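Local coordinates for hypothetical protein (Legionella pneumophila subsp. pneumophila, PDB 4JX2), which is of unknown function but is a putative secreted protein of Legionella, with a DUF5624 domain and a mixed helix-and-sheet architecture, at residues I80-S85 against A256-R261. Sequence-based numbering, arbitrary orientation.
Sequences ILFINS and AKVIIR
Phe82 has CG beside its backbone N (chi1 -66°), and Arg261 has CG anti to its backbone N and a chain bent at chi2 (-134°). Phe82 shares a sheet face with Ile80, Val258 and Ile260. Its CE1 lies 4.1 Å from Val258 CG1 and its CD1 4.0 Å from Ile260 CG1, with Ile259 O in plane at the ring edge. The extended CG1 branch of Ile80 carries CD1 to 3.7 Å from Ala256 CB, while its CB meets Val258 CG2. On the other face Leu81 and Ile259 lie side by side, CD2 of Leu81 3.8 Å from CD1 of Ile259. Strand 79-84, central in a five-stranded mixed sheet, runs parallel to 257-262, which borders end strand 296-298. Five backbone hydrogen bonds join the pair, donated in turn by N of Ile80 (to Lys257 O, 2.8 Å), Ile259, Phe82, Arg261 and Asn84, the last from above the carbonyl plane of Arg261 O. Helices 279-286 and 315-339 pack on the Phe82 and Ile259 faces, burying both. Arg261 passes CD by Ile83 CG2 and brings NH1 to 2.7 Å from Asn84 OD1, a weak, bent bond with amide and guanidinium planes 81° apart. Its stronger hydrogen bond runs from NE to Ala302 O; a water donates to Asn84 OD1 and weakly accepts from Arg261 NH2, and Tyr301 of the second subunit packs on Arg261.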
# COMPACT_ATOMS: atom_id res chain seq x y z
N ILE A 80 13.99 -12.57 -4.99
CA ILE A 80 14.52 -11.74 -3.90
C ILE A 80 13.31 -11.31 -3.08
O ILE A 80 12.50 -10.53 -3.57
CB ILE A 80 15.40 -10.60 -4.46
CG1 ILE A 80 16.61 -11.23 -5.22
CG2 ILE A 80 15.88 -9.69 -3.34
CD1 ILE A 80 17.28 -10.39 -6.15
N LEU A 81 13.14 -11.92 -1.88
CA LEU A 81 11.96 -11.76 -1.02
C LEU A 81 12.23 -11.08 0.31
O LEU A 81 12.83 -11.69 1.22
CB LEU A 81 11.29 -13.13 -0.73
CG LEU A 81 11.05 -14.11 -1.87
CD1 LEU A 81 10.75 -15.47 -1.33
CD2 LEU A 81 9.92 -13.67 -2.75
N PHE A 82 11.74 -9.84 0.46
CA PHE A 82 11.79 -9.08 1.70
C PHE A 82 10.47 -9.30 2.37
O PHE A 82 9.49 -8.64 2.02
CB PHE A 82 12.06 -7.59 1.43
CG PHE A 82 13.44 -7.28 0.86
CD1 PHE A 82 13.64 -7.25 -0.52
CD2 PHE A 82 14.51 -6.99 1.69
CE1 PHE A 82 14.90 -6.94 -1.05
CE2 PHE A 82 15.76 -6.65 1.16
CZ PHE A 82 15.95 -6.64 -0.20
N ILE A 83 10.41 -10.31 3.23
CA ILE A 83 9.17 -10.70 3.89
C ILE A 83 9.32 -10.53 5.39
O ILE A 83 10.16 -11.20 6.01
CB ILE A 83 8.72 -12.13 3.46
CG1 ILE A 83 8.43 -12.14 1.93
CG2 ILE A 83 7.49 -12.60 4.29
CD1 ILE A 83 8.12 -13.44 1.31
N ASN A 84 8.48 -9.63 5.96
CA ASN A 84 8.42 -9.23 7.36
C ASN A 84 9.70 -8.48 7.73
O ASN A 84 9.78 -7.30 7.40
CB ASN A 84 8.14 -10.42 8.29
CG ASN A 84 6.71 -10.87 8.26
OD1 ASN A 84 5.78 -10.05 8.24
ND2 ASN A 84 6.49 -12.18 8.31
N SER A 85 10.71 -9.14 8.36
CA SER A 85 11.98 -8.47 8.70
C SER A 85 13.18 -9.11 7.96
O SER A 85 14.28 -8.55 7.98
CB SER A 85 12.22 -8.52 10.20
OG SER A 85 11.16 -7.90 10.92
N ALA A 256 16.34 -10.69 -12.08
CA ALA A 256 15.90 -10.84 -10.68
C ALA A 256 14.41 -10.47 -10.54
O ALA A 256 13.88 -9.69 -11.33
CB ALA A 256 16.76 -9.97 -9.77
N LYS A 257 13.74 -11.11 -9.59
CA LYS A 257 12.33 -10.92 -9.30
C LYS A 257 12.23 -10.47 -7.84
O LYS A 257 12.45 -11.29 -6.96
CB LYS A 257 11.57 -12.23 -9.58
CG LYS A 257 11.66 -12.67 -11.04
CD LYS A 257 11.26 -14.11 -11.27
CE LYS A 257 11.09 -14.39 -12.74
NZ LYS A 257 10.83 -15.83 -13.01
N VAL A 258 11.99 -9.15 -7.59
CA VAL A 258 11.98 -8.60 -6.22
C VAL A 258 10.55 -8.39 -5.72
O VAL A 258 9.73 -7.74 -6.39
CB VAL A 258 12.85 -7.32 -6.07
CG1 VAL A 258 12.93 -6.87 -4.63
CG2 VAL A 258 14.26 -7.56 -6.61
N ILE A 259 10.27 -8.98 -4.53
CA ILE A 259 9.00 -8.89 -3.81
C ILE A 259 9.29 -8.24 -2.46
O ILE A 259 10.15 -8.73 -1.71
CB ILE A 259 8.30 -10.28 -3.65
CG1 ILE A 259 7.71 -10.74 -5.00
CG2 ILE A 259 7.24 -10.27 -2.51
CD1 ILE A 259 7.33 -12.18 -5.03
N ILE A 260 8.58 -7.14 -2.18
CA ILE A 260 8.70 -6.42 -0.91
C ILE A 260 7.37 -6.50 -0.16
O ILE A 260 6.36 -5.97 -0.61
CB ILE A 260 9.19 -4.96 -1.11
CG1 ILE A 260 10.60 -4.93 -1.77
CG2 ILE A 260 9.15 -4.21 0.23
CD1 ILE A 260 11.08 -3.62 -2.29
N ARG A 261 7.39 -7.20 0.98
CA ARG A 261 6.30 -7.37 1.96
C ARG A 261 6.95 -7.18 3.34
O ARG A 261 6.82 -8.00 4.24
CB ARG A 261 5.60 -8.73 1.77
CG ARG A 261 4.31 -8.89 2.58
CD ARG A 261 4.32 -10.24 3.26
NE ARG A 261 3.16 -10.45 4.13
CZ ARG A 261 3.15 -10.20 5.43
NH1 ARG A 261 4.22 -9.70 6.03
NH2 ARG A 261 2.06 -10.44 6.14
O HOH W 1 2.80 -9.43 9.39